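Local coordinates for protein profilin-1A (Acanthamoeba castellanii, PDB 1ACF) that binds monomeric actin and phosphatidylinositol 4,5-bisphosphate, checking actin polymerisation at high concentration and promoting it at low concentration, at residues G59-A63 with G64-V68. Residues are numbered along the deposited sequence; the frame is centred on the assembly and turned at random.
Sequences GFDLA and GVHYV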
loop_
_atom_site.group_PDB
_atom_site.type_symbol
_atom_site.label_atom_id
_atom_site.label_comp_id
_atom_site.label_asym_id
_atom_site.label_seq_id
_atom_site.Cartn_x
_atom_site.Cartn_y
_atom_site.Cartn_z
ATOM N N GLY A 59 4.372 12.651 -7.271
ATOM C CA GLY A 59 4.189 11.193 -7.337
ATOM C C GLY A 59 5.045 10.584 -6.214
ATOM O O GLY A 59 5.650 11.348 -5.414
ATOM N N PHE A 60 5.139 9.262 -6.158
ATOM C CA PHE A 60 5.939 8.565 -5.125
ATOM C C PHE A 60 6.579 7.289 -5.671
ATOM O O PHE A 60 6.109 6.649 -6.610
ATOM C CB PHE A 60 5.074 8.204 -3.877
ATOM C CG PHE A 60 3.751 7.506 -4.125
ATOM C CD1 PHE A 60 2.709 8.131 -4.815
ATOM C CD2 PHE A 60 3.541 6.216 -3.645
ATOM C CE1 PHE A 60 1.496 7.524 -5.032
ATOM C CE2 PHE A 60 2.329 5.589 -3.856
ATOM C CZ PHE A 60 1.293 6.216 -4.570
ATOM N N ASP A 61 7.561 6.828 -4.951
ATOM C CA ASP A 61 8.328 5.635 -5.203
ATOM C C ASP A 61 8.067 4.451 -4.277
ATOM O O ASP A 61 8.265 4.524 -3.072
ATOM C CB ASP A 61 9.856 5.956 -5.141
ATOM C CG ASP A 61 10.302 6.813 -6.316
ATOM O OD1 ASP A 61 9.506 7.225 -7.179
ATOM O OD2 ASP A 61 11.527 7.100 -6.300
ATOM N N LEU A 62 7.778 3.332 -4.898
ATOM C CA LEU A 62 7.648 2.054 -4.156
ATOM C C LEU A 62 8.479 1.020 -4.960
ATOM O O LEU A 62 8.222 0.789 -6.137
ATOM C CB LEU A 62 6.232 1.691 -3.808
ATOM C CG LEU A 62 5.525 2.174 -2.547
ATOM C CD1 LEU A 62 6.492 2.499 -1.401
ATOM C CD2 LEU A 62 4.608 3.371 -2.808
ATOM N N ALA A 63 9.505 0.481 -4.320
ATOM C CA ALA A 63 10.390 -0.536 -4.844
ATOM C C ALA A 63 10.712 -0.326 -6.313
ATOM O O ALA A 63 10.346 -1.167 -7.169
ATOM C CB ALA A 63 9.732 -1.917 -4.614
ATOM N N GLY A 64 11.338 0.798 -6.652
ATOM C CA GLY A 64 11.698 1.041 -8.053
ATOM C C GLY A 64 10.659 1.512 -9.022
ATOM O O GLY A 64 11.020 1.864 -10.187
ATOM N N VAL A 65 9.378 1.561 -8.655
ATOM C CA VAL A 65 8.400 2.090 -9.585
ATOM C C VAL A 65 7.956 3.472 -9.127
ATOM O O VAL A 65 7.585 3.650 -7.938
ATOM C CB VAL A 65 7.199 1.158 -9.751
ATOM C CG1 VAL A 65 6.297 1.680 -10.847
ATOM C CG2 VAL A 65 7.574 -0.288 -9.881
ATOM N N HIS A 66 7.976 4.414 -10.009
ATOM C CA HIS A 66 7.470 5.753 -9.659
ATOM C C HIS A 66 6.035 5.834 -10.166
ATOM O O HIS A 66 5.682 5.778 -11.369
ATOM C CB HIS A 66 8.292 6.883 -10.192
ATOM C CG HIS A 66 7.908 8.275 -9.793
ATOM N ND1 HIS A 66 8.563 8.997 -8.814
ATOM C CD2 HIS A 66 6.938 9.093 -10.306
ATOM C CE1 HIS A 66 8.007 10.184 -8.697
ATOM N NE2 HIS A 66 7.039 10.242 -9.578
ATOM N N TYR A 67 5.128 5.999 -9.206
ATOM C CA TYR A 67 3.718 6.145 -9.493
ATOM C C TYR A 67 3.285 7.603 -9.374
ATOM O O TYR A 67 3.885 8.385 -8.654
ATOM C CB TYR A 67 2.922 5.362 -8.425
ATOM C CG TYR A 67 3.198 3.883 -8.446
ATOM C CD1 TYR A 67 4.243 3.379 -7.687
ATOM C CD2 TYR A 67 2.334 3.023 -9.120
ATOM C CE1 TYR A 67 4.506 2.004 -7.648
ATOM C CE2 TYR A 67 2.600 1.657 -9.110
ATOM C CZ TYR A 67 3.658 1.167 -8.375
ATOM O OH TYR A 67 3.886 -0.191 -8.355
ATOM N N VAL A 68 2.240 7.925 -10.072
ATOM C CA VAL A 68 1.672 9.278 -9.980
ATOM C C VAL A 68 0.438 9.066 -9.100
ATOM O O VAL A 68 -0.190 8.022 -9.243
ATOM C CB VAL A 68 1.412 9.999 -11.302
ATOM C CG1 VAL A 68 2.693 10.065 -12.140
ATOM C CG2 VAL A 68 0.217 9.492 -12.077
HETATM O O HOH W 1 6.253 -1.134 -6.809
#
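H66 turns its imidazole back across the strand pair to D61, its non-hydrogen-bonded partner. Its CB already lies 3.3 Å from D61 OD1, and with CG anti to the backbone N (chi1 -175°) the ring is carried over the start of strand 60-62. ND1 gives a short 2.6 Å hydrogen bond to D61 OD1, bent to 131° at the hydrogen; the carboxylate and ring planes are nearly perpendicular, and OD1 lies somewhat out of the imidazole plane. CE1 passes G59 C, F60 N comes over one face of the ring near its rim, and at the far tip NE2 approaches G59 CA at 3.7 Å while making a weak hydrogen bond to G58 O at the end of helix 53-58. The hairpin itself is two-residue, with a type I' turn from L62 to V65 at the edge of the central antiparallel profilin sheet; F60 and Y67 exchange two 2.9 Å backbone N-to-O bonds, and L62 and V65 also exchange a pair, the one from L62 N to V65 O slightly longer at 3.1 Å. On the buried face with F60 and L62, Y67 CB lies over one face of the F60 ring near its rim, F60 CE1 to Y67 CB 4.3 Å, and Y67 CE1 reaches L62 CB at 4.2 Å. V65 CG1 lies over one face of the Y67 ring, toward its rim, and a water donating to L62 O (2.8 Å) is also hydrogen-bonded to Y67 OH.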